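Local structure of GH3 beta-N-acetylglucosaminidase (Paenibacillaceae, 6K5J) at residues L391-E396 with S449-V454; Q427-Q432 with A439-L444. The protein probably hydrolyses terminal beta-linked N-acetylglucosamine residues from oligosaccharides, as a beta-N-acetylglucosaminidase of glycoside hydrolase family 3. All coordinates share one frame; numbering follows the deposited sequence.

Interaction 1 (L391-E396 with S449-V454); sequences LVVWPE and SQVVVV
The indole of Trp-394 lies alongside Val-454, and both side chains point the same way. One face of the indole carries CD of Pro-395, which sits 3.7 Å above the ring plane and toward its rim. The two segments are parallel neighbours in an alpha/beta sheet separate from the TIM-barrel-type strands, consistent with the second domain of family 3 enzymes. Val-454 meets the six-membered ring obliquely, with its CG2 3.9 Å from CE3 of Trp-394. The other methyl, CG1, lies near CZ3. An alanine in place of Trp-394 would probably leave the methyls of Val-454 and CD of Pro-395 without their aromatic partner, with a gap beside them.

Leu-391, Val-392 and Val-393 pair with Val-451, Val-452 and Val-453. The N of Leu-391 donates to O of Gln-450 at 2.8 Å, nearly straight at 172°. The O of Leu-391 then accepts from Val-452 N, and Val-452 O accepts from Val-393 N. CA-H groups of Val-451 and Val-392 add weaker contacts to the O atoms of Leu-391 and Val-452.

Leu-391, Val-393, Val-451 and Val-453 share one sheet face, which helix 435-447 partly covers. There CG2 of Val-393 meets CG2 of Val-453 at 3.9 Å, side by side. CD2 of Leu-391 packs on CG2 of Val-451, at 4.1 Å. Val-392 and Val-452 lie on the other face and touch Leu-413 of helix 413-419. Gln-450 sends its amide outward from the strand pair, where OE1 accepts a hydrogen bond from N of Asp-385.

At the far end Pro-395 crosses Val-454 at about a right angle. Its CD lies 3.3 Å from the O of Val-454. On the same valine, Val-454 N donates to Val-393 O at 3.0 Å, with an N-H...O angle of 156°.

Interaction 2 (Q427-Q432 with A439-L444); sequences QTIGVQ and AHIQEL
His-440 is the first residue of the helical segment 439-444 to meet the strand, through Gln-427. Its CE1 lies 3.2 Å from OE1 of Gln-427. The ND1 of His-440 is also close to this oxygen, but the direction is wrong for a hydrogen bond. The amide and the imidazole stand nearly perpendicular, with planes 82° apart, and OE1 approaches the ring obliquely. The amide has its polar partner elsewhere: NE2 of Gln-427 is hydrogen-bonded to OD1 of Asn-425. The chain of Gln-427 bends at chi2 (-68°), which puts CD against both CE1 of His-440 and CD1 of Leu-444.

Ile-441 comes next and is buried. Its CD1 reaches CB of Gln-427 at 3.7 Å, the two chains running past one another in opposite senses. Its CG1 lies 4.0 Å from CG2 of Ile-429. Ile-429 turns its CB toward the helix. Ile-441 also touches Val-393 of the neighbouring strand and Leu-471 of helix 462-472.

This is helix-on-sheet packing within a beta-alpha-beta crossover. Strand 424-430 leads into helix 435-447, which returns to parallel strand 450-455, with strand 390-396 between the two in the sheet. The axes of strand 427-430 and helix 439-444 come within 10.2 Å, with their N-to-C directions 147° apart. Near the start of the helix, OE1 of Glu-437 accepts a hydrogen bond from N of Gly-430, where the strand ends.

One helical turn after His-440 comes Leu-444, whose backbone N bonds to the O of His-440. Its side chain crosses Gln-427 at about a right angle, and CD1 lies 3.6 Å from CG of Gln-427. The same methyl also sits on one face of the His-440 ring, 3.4 Å above its plane and toward the rim.

The centres of interactions 1 and 2 lie about 8 Å apart, and both involve the same mixed sheet. Along the chain the order is strand 390-396, strand 424-430, helix 435-447 and strand 450-455, so interaction 2 is nested inside the loop closed by interaction 1. Strand 390-396 takes part in interaction 1 and borders interaction 2. Trp-394 N lies 2.8 Å from Gln-427 O, a probable hydrogen bond, and CG1 of Val-393 packs on CD1 of Ile-429. Interaction 1 joins two adjacent strands of the sheet, and interaction 2 lays helix 435-447 on one face of it, next to strand 424-430, which is outermost within the chain.

Interaction 1 (L391-E396 with S449-V454)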
ATOM      1  N   LEU A 391      12.015 -12.682  26.785  1.00 22.39           N
ATOM      2  CA  LEU A 391      10.609 -12.327  26.702  1.00 25.68           C
ATOM      3  C   LEU A 391      10.408 -11.463  25.462  1.00 24.57           C
ATOM      4  O   LEU A 391      10.977 -10.374  25.364  1.00 24.29           O
ATOM      5  CB  LEU A 391      10.162 -11.580  27.956  1.00 24.57           C
ATOM      6  CG  LEU A 391       8.722 -11.059  27.881  1.00 28.61           C
ATOM      7  CD1 LEU A 391       7.709 -12.224  27.815  1.00 25.91           C
ATOM      8  CD2 LEU A 391       8.423 -10.136  29.041  1.00 26.18           C
ATOM      9  N   VAL A 392       9.615 -11.947  24.515  1.00 22.62           N
ATOM     10  CA  VAL A 392       9.258 -11.175  23.332  1.00 22.59           C
ATOM     11  C   VAL A 392       7.813 -10.717  23.477  1.00 22.79           C
ATOM     12  O   VAL A 392       6.910 -11.539  23.687  1.00 24.82           O
ATOM     13  CB  VAL A 392       9.447 -11.985  22.039  1.00 24.30           C
ATOM     14  CG1 VAL A 392       8.987 -11.152  20.819  1.00 19.88           C
ATOM     15  CG2 VAL A 392      10.910 -12.422  21.890  1.00 20.79           C
ATOM     16  N   VAL A 393       7.595  -9.411  23.369  1.00 23.36           N
ATOM     17  CA  VAL A 393       6.260  -8.826  23.398  1.00 20.76           C
ATOM     18  C   VAL A 393       5.836  -8.562  21.959  1.00 22.47           C
ATOM     19  O   VAL A 393       6.461  -7.761  21.254  1.00 20.91           O
ATOM     20  CB  VAL A 393       6.230  -7.544  24.243  1.00 19.53           C
ATOM     21  CG1 VAL A 393       4.799  -7.045  24.404  1.00 22.48           C
ATOM     22  CG2 VAL A 393       6.850  -7.807  25.612  1.00 23.48           C
ATOM     23  N   TRP A 394       4.794  -9.251  21.507  1.00 21.04           N
ATOM     24  CA  TRP A 394       4.433  -9.264  20.094  1.00 21.86           C
ATOM     25  C   TRP A 394       3.081  -8.596  19.910  1.00 26.00           C
ATOM     26  O   TRP A 394       2.087  -9.057  20.493  1.00 25.00           O
ATOM     27  CB  TRP A 394       4.406 -10.690  19.547  1.00 22.20           C
ATOM     28  CG  TRP A 394       4.026 -10.747  18.092  1.00 25.22           C
ATOM     29  CD1 TRP A 394       2.807 -11.092  17.573  1.00 25.73           C
ATOM     30  CD2 TRP A 394       4.863 -10.432  16.971  1.00 22.96           C
ATOM     31  NE1 TRP A 394       2.833 -11.004  16.198  1.00 25.05           N
ATOM     32  CE2 TRP A 394       4.082 -10.601  15.804  1.00 26.42           C
ATOM     33  CE3 TRP A 394       6.194 -10.013  16.842  1.00 22.66           C
ATOM     34  CZ2 TRP A 394       4.593 -10.383  14.521  1.00 25.70           C
ATOM     35  CZ3 TRP A 394       6.699  -9.790  15.563  1.00 19.22           C
ATOM     36  CH2 TRP A 394       5.896  -9.972  14.422  1.00 20.33           C
ATOM     37  N   PRO A 395       2.988  -7.530  19.116  1.00 24.44           N
ATOM     38  CA  PRO A 395       1.715  -6.827  18.945  1.00 21.96           C
ATOM     39  C   PRO A 395       0.892  -7.391  17.800  1.00 27.54           C
ATOM     40  O   PRO A 395       1.417  -7.853  16.787  1.00 27.36           O
ATOM     41  CB  PRO A 395       2.171  -5.396  18.631  1.00 22.32           C
ATOM     42  CG  PRO A 395       3.428  -5.618  17.787  1.00 24.48           C
ATOM     43  CD  PRO A 395       4.075  -6.901  18.337  1.00 24.41           C
ATOM     44  N   GLU A 396      -0.428  -7.349  17.967  1.00 28.15           N
ATOM     45  CA  GLU A 396      -1.324  -7.793  16.907  1.00 29.91           C
ATOM     46  C   GLU A 396      -2.431  -6.764  16.735  1.00 31.63           C
ATOM     47  O   GLU A 396      -2.952  -6.224  17.718  1.00 28.52           O
ATOM     48  CB  GLU A 396      -1.921  -9.192  17.188  1.00 33.10           C
ATOM     49  CG  GLU A 396      -2.857  -9.256  18.381  1.00 39.05           C
ATOM     50  CD  GLU A 396      -3.634 -10.570  18.485  1.00 43.42           C
ATOM     51  OE1 GLU A 396      -3.377 -11.507  17.692  1.00 41.16           O
ATOM     52  OE2 GLU A 396      -4.513 -10.657  19.375  1.00 39.21           O
ATOM     53  N   SER A 449      14.565 -11.111  32.502  1.00 30.58           N
ATOM     54  CA  SER A 449      15.166  -9.780  32.424  1.00 38.44           C
ATOM     55  C   SER A 449      15.484  -9.351  30.987  1.00 33.32           C
ATOM     56  O   SER A 449      15.480  -8.145  30.696  1.00 30.09           O
ATOM     57  CB  SER A 449      16.423  -9.725  33.297  1.00 38.94           C
ATOM     58  OG  SER A 449      17.592  -9.973  32.544  1.00 45.45           O
ATOM     59  N   GLN A 450      15.757 -10.300  30.088  1.00 28.87           N
ATOM     60  CA  GLN A 450      15.932 -10.006  28.666  1.00 30.25           C
ATOM     61  C   GLN A 450      14.567  -9.834  28.014  1.00 26.07           C
ATOM     62  O   GLN A 450      13.858 -10.823  27.781  1.00 24.66           O
ATOM     63  CB  GLN A 450      16.688 -11.125  27.959  1.00 31.28           C
ATOM     64  CG  GLN A 450      18.171 -11.148  28.180  1.00 34.56           C
ATOM     65  CD  GLN A 450      18.859 -12.067  27.199  1.00 33.54           C
ATOM     66  OE1 GLN A 450      19.817 -11.678  26.529  1.00 32.05           O
ATOM     67  NE2 GLN A 450      18.369 -13.301  27.101  1.00 27.72           N
ATOM     68  N   VAL A 451      14.219  -8.597  27.661  1.00 25.68           N
ATOM     69  CA  VAL A 451      12.925  -8.271  27.071  1.00 22.03           C
ATOM     70  C   VAL A 451      13.145  -7.592  25.724  1.00 23.25           C
ATOM     71  O   VAL A 451      13.909  -6.625  25.629  1.00 24.01           O
ATOM     72  CB  VAL A 451      12.089  -7.367  27.993  1.00 23.90           C
ATOM     73  CG1 VAL A 451      10.736  -7.072  27.342  1.00 22.90           C
ATOM     74  CG2 VAL A 451      11.891  -8.032  29.367  1.00 26.22           C
ATOM     75  N   VAL A 452      12.487  -8.106  24.687  1.00 23.04           N
ATOM     76  CA  VAL A 452      12.396  -7.439  23.391  1.00 21.76           C
ATOM     77  C   VAL A 452      10.935  -7.091  23.159  1.00 22.26           C
ATOM     78  O   VAL A 452      10.098  -7.990  23.001  1.00 22.03           O
ATOM     79  CB  VAL A 452      12.911  -8.308  22.232  1.00 21.60           C
ATOM     80  CG1 VAL A 452      12.847  -7.502  20.918  1.00 19.35           C
ATOM     81  CG2 VAL A 452      14.320  -8.827  22.491  1.00 22.13           C
ATOM     82  N   VAL A 453      10.627  -5.804  23.097  1.00 18.28           N
ATOM     83  CA  VAL A 453       9.298  -5.376  22.682  1.00 20.37           C
ATOM     84  C   VAL A 453       9.347  -5.058  21.199  1.00 19.98           C
ATOM     85  O   VAL A 453      10.145  -4.217  20.761  1.00 19.07           O
ATOM     86  CB  VAL A 453       8.805  -4.157  23.472  1.00 22.10           C
ATOM     87  CG1 VAL A 453       7.425  -3.737  22.943  1.00 20.72           C
ATOM     88  CG2 VAL A 453       8.743  -4.480  24.944  1.00 20.83           C
ATOM     89  N   VAL A 454       8.507  -5.735  20.430  1.00 19.84           N
ATOM     90  CA  VAL A 454       8.229  -5.327  19.061  1.00 19.28           C
ATOM     91  C   VAL A 454       7.128  -4.275  19.140  1.00 21.74           C
ATOM     92  O   VAL A 454       6.008  -4.567  19.568  1.00 20.43           O
ATOM     93  CB  VAL A 454       7.823  -6.521  18.191  1.00 21.20           C
ATOM     94  CG1 VAL A 454       7.488  -6.053  16.790  1.00 21.16           C
ATOM     95  CG2 VAL A 454       8.953  -7.542  18.130  1.00 19.50           C
TER

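Interaction 2 (Q427-Q432 with A439-L444)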
ATOM      1  N   GLN A 427       4.755 -13.317  24.139  1.00 23.51           N
ATOM      2  CA  GLN A 427       3.443 -12.895  24.607  1.00 25.60           C
ATOM      3  C   GLN A 427       2.826 -11.955  23.579  1.00 27.99           C
ATOM      4  O   GLN A 427       3.408 -10.912  23.260  1.00 26.04           O
ATOM      5  CB  GLN A 427       3.555 -12.198  25.960  1.00 25.64           C
ATOM      6  CG  GLN A 427       3.972 -13.127  27.095  1.00 30.65           C
ATOM      7  CD  GLN A 427       2.892 -14.138  27.431  1.00 32.25           C
ATOM      8  OE1 GLN A 427       1.706 -13.812  27.421  1.00 33.16           O
ATOM      9  NE2 GLN A 427       3.296 -15.376  27.715  1.00 28.59           N
ATOM     10  N   THR A 428       1.655 -12.317  23.069  1.00 25.18           N
ATOM     11  CA  THR A 428       0.953 -11.479  22.107  1.00 29.21           C
ATOM     12  C   THR A 428       0.022 -10.524  22.836  1.00 30.54           C
ATOM     13  O   THR A 428      -0.780 -10.946  23.676  1.00 31.54           O
ATOM     14  CB  THR A 428       0.160 -12.322  21.115  1.00 26.59           C
ATOM     15  OG1 THR A 428       1.060 -13.159  20.393  1.00 26.25           O
ATOM     16  CG2 THR A 428      -0.600 -11.421  20.129  1.00 29.97           C
ATOM     17  N   ILE A 429       0.130  -9.239  22.514  1.00 24.00           N
ATOM     18  CA  ILE A 429      -0.715  -8.212  23.103  1.00 26.26           C
ATOM     19  C   ILE A 429      -1.305  -7.370  21.979  1.00 28.09           C
ATOM     20  O   ILE A 429      -0.848  -7.406  20.836  1.00 27.25           O
ATOM     21  CB  ILE A 429       0.051  -7.328  24.108  1.00 30.62           C
ATOM     22  CG1 ILE A 429       1.087  -6.463  23.384  1.00 29.27           C
ATOM     23  CG2 ILE A 429       0.695  -8.200  25.194  1.00 32.19           C
ATOM     24  CD1 ILE A 429       1.683  -5.349  24.251  1.00 30.40           C
ATOM     25  N   GLY A 430      -2.349  -6.622  22.310  1.00 29.51           N
ATOM     26  CA  GLY A 430      -2.958  -5.751  21.330  1.00 29.04           C
ATOM     27  C   GLY A 430      -2.111  -4.522  21.069  1.00 29.73           C
ATOM     28  O   GLY A 430      -1.351  -4.064  21.926  1.00 28.87           O
ATOM     29  N   VAL A 431      -2.233  -3.999  19.847  1.00 26.33           N
ATOM     30  CA  VAL A 431      -1.561  -2.744  19.513  1.00 27.35           C
ATOM     31  C   VAL A 431      -2.003  -1.646  20.465  1.00 30.34           C
ATOM     32  O   VAL A 431      -1.223  -0.745  20.804  1.00 27.16           O
ATOM     33  CB  VAL A 431      -1.832  -2.392  18.036  1.00 27.37           C
ATOM     34  CG1 VAL A 431      -1.476  -0.948  17.735  1.00 29.61           C
ATOM     35  CG2 VAL A 431      -1.052  -3.326  17.142  1.00 22.93           C
ATOM     36  N   GLN A 432      -3.255  -1.707  20.921  1.00 32.49           N
ATOM     37  CA  GLN A 432      -3.726  -0.978  22.093  1.00 31.97           C
ATOM     38  C   GLN A 432      -3.918  -2.009  23.201  1.00 32.69           C
ATOM     39  O   GLN A 432      -5.002  -2.600  23.332  1.00 34.05           O
ATOM     40  CB  GLN A 432      -5.028  -0.233  21.793  1.00 36.33           C
ATOM     41  CG  GLN A 432      -4.920   0.707  20.589  1.00 34.76           C
ATOM     42  CD  GLN A 432      -6.277   1.116  20.055  1.00 51.82           C
ATOM     43  OE1 GLN A 432      -7.039   1.807  20.734  1.00 59.40           O
ATOM     44  NE2 GLN A 432      -6.592   0.686  18.837  1.00 52.91           N
ATOM     45  N   ALA A 439      -0.376  -5.452  32.639  1.00 39.34           N
ATOM     46  CA  ALA A 439       0.022  -6.003  33.930  1.00 40.05           C
ATOM     47  C   ALA A 439       0.743  -7.331  33.758  1.00 37.33           C
ATOM     48  O   ALA A 439       1.717  -7.614  34.467  1.00 40.50           O
ATOM     49  CB  ALA A 439      -1.203  -6.169  34.830  1.00 42.93           C
ATOM     50  N   HIS A 440       0.286  -8.157  32.813  1.00 32.97           N
ATOM     51  CA  HIS A 440       0.939  -9.439  32.574  1.00 37.19           C
ATOM     52  C   HIS A 440       2.371  -9.250  32.080  1.00 36.70           C
ATOM     53  O   HIS A 440       3.277  -9.977  32.500  1.00 33.43           O
ATOM     54  CB  HIS A 440       0.134 -10.262  31.570  1.00 37.05           C
ATOM     55  CG  HIS A 440       0.571 -11.692  31.476  1.00 39.13           C
ATOM     56  ND1 HIS A 440       0.466 -12.430  30.317  1.00 45.04           N
ATOM     57  CD2 HIS A 440       1.120 -12.518  32.400  1.00 40.56           C
ATOM     58  CE1 HIS A 440       0.927 -13.651  30.531  1.00 39.34           C
ATOM     59  NE2 HIS A 440       1.329 -13.729  31.787  1.00 39.76           N
ATOM     60  N   ILE A 441       2.596  -8.278  31.189  1.00 35.88           N
ATOM     61  CA  ILE A 441       3.944  -8.051  30.670  1.00 35.67           C
ATOM     62  C   ILE A 441       4.859  -7.534  31.777  1.00 33.27           C
ATOM     63  O   ILE A 441       5.998  -7.989  31.924  1.00 32.35           O
ATOM     64  CB  ILE A 441       3.917  -7.079  29.474  1.00 31.05           C
ATOM     65  CG1 ILE A 441       3.154  -7.684  28.292  1.00 25.42           C
ATOM     66  CG2 ILE A 441       5.354  -6.716  29.070  1.00 26.73           C
ATOM     67  CD1 ILE A 441       3.532  -9.126  27.969  1.00 31.76           C
ATOM     68  N   GLN A 442       4.376  -6.573  32.568  1.00 33.89           N
ATOM     69  CA  GLN A 442       5.199  -6.044  33.650  1.00 38.19           C
ATOM     70  C   GLN A 442       5.578  -7.141  34.634  1.00 39.65           C
ATOM     71  O   GLN A 442       6.704  -7.168  35.144  1.00 36.19           O
ATOM     72  CB  GLN A 442       4.470  -4.904  34.363  1.00 43.37           C
ATOM     73  CG  GLN A 442       4.131  -3.735  33.445  1.00 47.26           C
ATOM     74  CD  GLN A 442       4.507  -2.392  34.026  1.00 51.55           C
ATOM     75  OE1 GLN A 442       5.542  -2.254  34.678  1.00 57.99           O
ATOM     76  NE2 GLN A 442       3.668  -1.385  33.786  1.00 49.07           N
ATOM     77  N   GLU A 443       4.664  -8.077  34.883  1.00 41.15           N
ATOM     78  CA  GLU A 443       4.952  -9.176  35.796  1.00 40.54           C
ATOM     79  C   GLU A 443       6.003 -10.115  35.220  1.00 40.66           C
ATOM     80  O   GLU A 443       6.969 -10.476  35.902  1.00 36.69           O
ATOM     81  CB  GLU A 443       3.668  -9.940  36.113  1.00 44.16           C
ATOM     82  CG  GLU A 443       3.809 -10.945  37.250  1.00 50.13           C
ATOM     83  CD  GLU A 443       2.946 -12.177  37.056  1.00 55.66           C
ATOM     84  OE1 GLU A 443       3.419 -13.149  36.427  1.00 61.21           O
ATOM     85  OE2 GLU A 443       1.794 -12.174  37.535  1.00 62.32           O
ATOM     86  N   LEU A 444       5.830 -10.534  33.964  1.00 36.78           N
ATOM     87  CA  LEU A 444       6.793 -11.452  33.364  1.00 34.25           C
ATOM     88  C   LEU A 444       8.173 -10.817  33.241  1.00 30.33           C
ATOM     89  O   LEU A 444       9.188 -11.523  33.284  1.00 32.45           O
ATOM     90  CB  LEU A 444       6.292 -11.917  31.997  1.00 29.53           C
ATOM     91  CG  LEU A 444       5.181 -12.964  32.024  1.00 40.35           C
ATOM     92  CD1 LEU A 444       4.479 -13.046  30.671  1.00 36.24           C
ATOM     93  CD2 LEU A 444       5.741 -14.320  32.429  1.00 37.44           C
TER